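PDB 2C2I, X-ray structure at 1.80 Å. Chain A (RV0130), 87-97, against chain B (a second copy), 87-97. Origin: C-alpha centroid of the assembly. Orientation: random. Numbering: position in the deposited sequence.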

# COMPACT_ATOMS: atom_id res chain seq x y z
N ILE A 87 12.95 -0.00 -6.18
CA ILE A 87 12.37 -0.53 -4.94
C ILE A 87 11.62 0.56 -4.16
O ILE A 87 12.06 1.70 -4.08
CB ILE A 87 13.43 -1.25 -4.06
CG1 ILE A 87 12.81 -1.83 -2.79
CG2 ILE A 87 14.61 -0.32 -3.76
CD1 ILE A 87 13.53 -3.04 -2.25
N ASN A 88 10.48 0.16 -3.60
CA ASN A 88 9.63 1.07 -2.85
C ASN A 88 10.29 1.36 -1.50
O ASN A 88 10.48 0.45 -0.69
CB ASN A 88 8.26 0.39 -2.72
CG ASN A 88 7.23 1.22 -1.99
OD1 ASN A 88 7.52 2.29 -1.42
ND2 ASN A 88 5.99 0.71 -1.99
N TYR A 89 10.70 2.61 -1.27
CA TYR A 89 11.36 2.97 -0.02
C TYR A 89 10.34 3.51 1.00
O TYR A 89 10.52 3.39 2.22
CB TYR A 89 12.49 3.99 -0.24
CG TYR A 89 13.14 4.41 1.06
CD1 TYR A 89 13.64 3.45 1.94
CD2 TYR A 89 13.21 5.76 1.43
CE1 TYR A 89 14.22 3.82 3.16
CE2 TYR A 89 13.81 6.15 2.66
CZ TYR A 89 14.31 5.18 3.49
OH TYR A 89 14.89 5.51 4.69
N GLY A 90 9.23 4.05 0.52
CA GLY A 90 8.19 4.44 1.46
C GLY A 90 7.26 5.49 0.92
O GLY A 90 7.18 5.69 -0.28
N LEU A 91 6.51 6.12 1.82
CA LEU A 91 5.48 7.11 1.48
C LEU A 91 5.57 8.21 2.52
O LEU A 91 5.86 7.93 3.68
CB LEU A 91 4.09 6.46 1.58
CG LEU A 91 3.93 5.20 0.71
CD1 LEU A 91 2.90 4.29 1.29
CD2 LEU A 91 3.62 5.62 -0.73
N ASN A 92 5.30 9.44 2.13
CA ASN A 92 5.23 10.53 3.09
C ASN A 92 3.81 10.85 3.52
O ASN A 92 3.58 11.28 4.65
CB ASN A 92 5.93 11.76 2.53
CG ASN A 92 7.44 11.55 2.40
OD1 ASN A 92 8.03 10.77 3.17
ND2 ASN A 92 8.05 12.20 1.42
N LYS A 93 2.86 10.64 2.62
CA LYS A 93 1.42 10.87 2.94
C LYS A 93 0.58 10.22 1.87
O LYS A 93 0.96 10.22 0.69
CB LYS A 93 1.09 12.36 2.97
CG LYS A 93 -0.25 12.68 3.63
CD LYS A 93 -0.49 14.18 3.67
CE LYS A 93 -1.92 14.46 4.12
NZ LYS A 93 -2.16 15.92 4.31
N VAL A 94 -0.56 9.66 2.27
CA VAL A 94 -1.50 9.08 1.30
C VAL A 94 -2.91 9.36 1.84
O VAL A 94 -3.15 9.17 3.04
CB VAL A 94 -1.36 7.52 1.17
CG1 VAL A 94 -2.43 7.00 0.23
CG2 VAL A 94 0.11 7.08 0.68
N ARG A 95 -3.81 9.75 0.95
CA ARG A 95 -5.21 9.92 1.32
C ARG A 95 -6.05 9.28 0.22
O ARG A 95 -5.58 9.11 -0.92
CB ARG A 95 -5.57 11.40 1.53
CG ARG A 95 -4.88 12.09 2.72
CD ARG A 95 -5.36 11.54 4.04
NE ARG A 95 -4.83 12.23 5.21
CZ ARG A 95 -3.74 11.86 5.90
NH1 ARG A 95 -2.98 10.83 5.52
NH2 ARG A 95 -3.41 12.54 6.98
N PHE A 96 -7.27 8.86 0.58
CA PHE A 96 -8.17 8.18 -0.36
C PHE A 96 -9.51 8.92 -0.34
O PHE A 96 -10.49 8.43 0.27
CB PHE A 96 -8.39 6.72 0.05
CG PHE A 96 -7.12 5.89 0.08
CD1 PHE A 96 -6.50 5.51 -1.10
CD2 PHE A 96 -6.56 5.50 1.29
CE1 PHE A 96 -5.33 4.74 -1.08
CE2 PHE A 96 -5.39 4.72 1.32
CZ PHE A 96 -4.77 4.34 0.15
N PRO A 97 -9.57 10.10 -0.97
CA PRO A 97 -10.79 10.94 -0.84
C PRO A 97 -12.10 10.27 -1.27
O PRO A 97 -13.13 10.48 -0.63
CB PRO A 97 -10.46 12.15 -1.71
CG PRO A 97 -8.91 12.27 -1.58
CD PRO A 97 -8.51 10.80 -1.73
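Chain B 87-97: INYGLNKVRFP

Chain B follows the same strand-corner-strand path as chain A, but the backbone at N92 and K93 differs between the copies. Each has a strand that enters from earlier in the chain and includes residues 87-91, its regular extension interrupted at Y89 and G90, then a corner at residue 92 and a second short strand at 93-95. The two copies pair reciprocally. Strand 87-91 of chain A runs antiparallel to strand 93-95 of chain B, at 163° with a closest axial approach of 4.5 Å, and strand 93-95 of chain A meets strand 87-91 of chain B at 161° and the same separation. In register, G90(A) faces R95(B), with CA atoms 4.2 Å apart, L91(A) faces V94(B), and N92(A) lies by K93(B); the other half repeats this order with the chains exchanged. Together the stretches bury 923 Å².

Backbone hydrogen bonds fix that register. L91(A) N donates to V94(B) O at 2.9 Å, and V94(B) N returns the bond to L91(A) O at 2.8 Å; V94(A) N to L91(B) O and L91(B) N to V94(A) O, both 2.9 Å, form the equivalent pair. Beyond them the copies differ. F96(B) N reaches Y89(A) O directly at 3.0 Å, whereas F96(A) N to Y89(B) O is a weak bond of 3.5 Å, supplemented by a water that accepts from that nitrogen and donates to that oxygen.

Glycine suits position 90 because its backbone angles would jam a CB against the preceding carbonyl. A CB on G90(A) would also lie 2.1 Å from V94(B) O. Without one, G90(A) CA approaches V94(B) O to 3.2 Å in a CA-H...O contact.

The arginines provide polar clamps. R95(B) NH2 and NH1 both donate to N92(A) OD1, at 2.8 and 3.0 Å, while R95(A) NH1 and NH2 each reach N92(B) OD1 at 2.9 Å. A planar, multidonor guanidinium suits this shared amide oxygen, which lies at its edge. Each NH1 also bonds to the carbonyl of V94 in its own chain, at 3.0 Å from R95(B) NH1 to V94(B) O, helping to hold the folded m, m side chain. R95(B) CD packs over one face of the Y89(A) ring, 4.1 Å from its centroid, and a water links R95(B) NE to Y89(A) OH.

On the sheet face opposite arginine, the branched apolar side chains of leucine and valine pack together: L91(A) CD1 lies 4.1 Å from V94(B) CB, and V94(A) CB lies 3.9 Å from L91(B) CD2. F96(A) extends this cover, its CB pointing toward the partner stretch and its CE2 lying 4.2 Å from L91(B) CD2. In a separate polar contact, F96(B) CE2 meets N88(A) OD1 at 3.4 Å, bringing the slightly positive ring edge to a carbonyl oxygen.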

# COMPACT_ATOMS: atom_id res chain seq x y z
N ILE B 87 -12.66 1.25 6.84
CA ILE B 87 -12.14 1.66 5.54
C ILE B 87 -10.81 2.39 5.75
O ILE B 87 -10.65 3.18 6.68
CB ILE B 87 -13.19 2.50 4.71
CG1 ILE B 87 -12.65 2.78 3.29
CG2 ILE B 87 -13.60 3.75 5.47
CD1 ILE B 87 -13.73 3.10 2.23
N ASN B 88 -9.85 2.03 4.90
CA ASN B 88 -8.56 2.69 4.85
C ASN B 88 -8.74 4.19 4.54
O ASN B 88 -9.24 4.56 3.47
CB ASN B 88 -7.72 1.98 3.77
CG ASN B 88 -6.26 2.37 3.80
OD1 ASN B 88 -5.88 3.40 4.38
ND2 ASN B 88 -5.44 1.55 3.18
N TYR B 89 -8.38 5.04 5.48
CA TYR B 89 -8.48 6.49 5.23
C TYR B 89 -7.18 7.03 4.65
O TYR B 89 -7.17 8.07 3.97
CB TYR B 89 -8.89 7.24 6.51
CG TYR B 89 -9.01 8.74 6.33
CD1 TYR B 89 -10.17 9.31 5.79
CD2 TYR B 89 -7.96 9.59 6.69
CE1 TYR B 89 -10.28 10.70 5.62
CE2 TYR B 89 -8.06 10.95 6.53
CZ TYR B 89 -9.22 11.50 5.99
OH TYR B 89 -9.30 12.86 5.83
N GLY B 90 -6.07 6.33 4.89
CA GLY B 90 -4.79 6.78 4.32
C GLY B 90 -3.60 6.42 5.19
O GLY B 90 -3.73 5.64 6.13
N LEU B 91 -2.42 6.98 4.85
CA LEU B 91 -1.17 6.73 5.55
C LEU B 91 -0.53 8.09 5.84
O LEU B 91 -0.72 9.03 5.07
CB LEU B 91 -0.21 5.90 4.66
CG LEU B 91 -0.53 4.43 4.30
CD1 LEU B 91 -0.76 3.64 5.60
CD2 LEU B 91 -1.69 4.27 3.30
N ASN B 92 0.20 8.21 6.94
CA ASN B 92 1.14 9.33 7.04
C ASN B 92 2.50 8.75 6.66
O ASN B 92 2.57 8.11 5.62
CB ASN B 92 1.02 10.07 8.38
CG ASN B 92 -0.39 10.62 8.59
OD1 ASN B 92 -0.98 11.16 7.64
ND2 ASN B 92 -0.96 10.42 9.78
N LYS B 93 3.55 8.93 7.46
CA LYS B 93 4.86 8.41 7.07
C LYS B 93 4.95 6.89 7.09
O LYS B 93 4.52 6.25 8.05
CB LYS B 93 5.95 8.98 7.96
CG LYS B 93 7.35 8.73 7.44
CD LYS B 93 8.40 9.45 8.34
CE LYS B 93 9.76 9.48 7.64
NZ LYS B 93 10.76 10.35 8.40
N VAL B 94 5.52 6.33 6.01
CA VAL B 94 5.80 4.90 5.87
C VAL B 94 7.22 4.73 5.35
O VAL B 94 7.60 5.40 4.41
CB VAL B 94 4.83 4.18 4.92
CG1 VAL B 94 5.19 2.67 4.82
CG2 VAL B 94 3.36 4.32 5.40
N ARG B 95 7.99 3.82 5.94
CA ARG B 95 9.34 3.50 5.42
C ARG B 95 9.50 1.99 5.42
O ARG B 95 8.88 1.30 6.24
CB ARG B 95 10.40 4.14 6.32
CG ARG B 95 10.41 5.69 6.26
CD ARG B 95 10.94 6.18 4.92
NE ARG B 95 11.10 7.63 4.80
CZ ARG B 95 10.16 8.48 4.36
NH1 ARG B 95 8.94 8.04 4.07
NH2 ARG B 95 10.45 9.77 4.24
N PHE B 96 10.34 1.49 4.52
CA PHE B 96 10.58 0.05 4.34
C PHE B 96 12.09 -0.17 4.48
O PHE B 96 12.79 -0.28 3.47
CB PHE B 96 10.12 -0.38 2.93
CG PHE B 96 8.63 -0.22 2.68
CD1 PHE B 96 7.71 -1.05 3.32
CD2 PHE B 96 8.16 0.76 1.80
CE1 PHE B 96 6.33 -0.90 3.10
CE2 PHE B 96 6.78 0.91 1.56
CZ PHE B 96 5.89 0.06 2.20
N PRO B 97 12.62 -0.16 5.72
CA PRO B 97 14.08 -0.19 5.93
C PRO B 97 14.81 -1.42 5.42
O PRO B 97 16.00 -1.32 5.11
CB PRO B 97 14.22 -0.07 7.46
CG PRO B 97 12.91 0.63 7.89
CD PRO B 97 11.91 -0.01 7.00
O HOH W 1 13.93 7.66 5.65
O HOH W 2 -6.77 14.24 5.16
O HOH W 3 -8.68 9.77 2.89
O HOH W 4 -11.09 6.54 3.07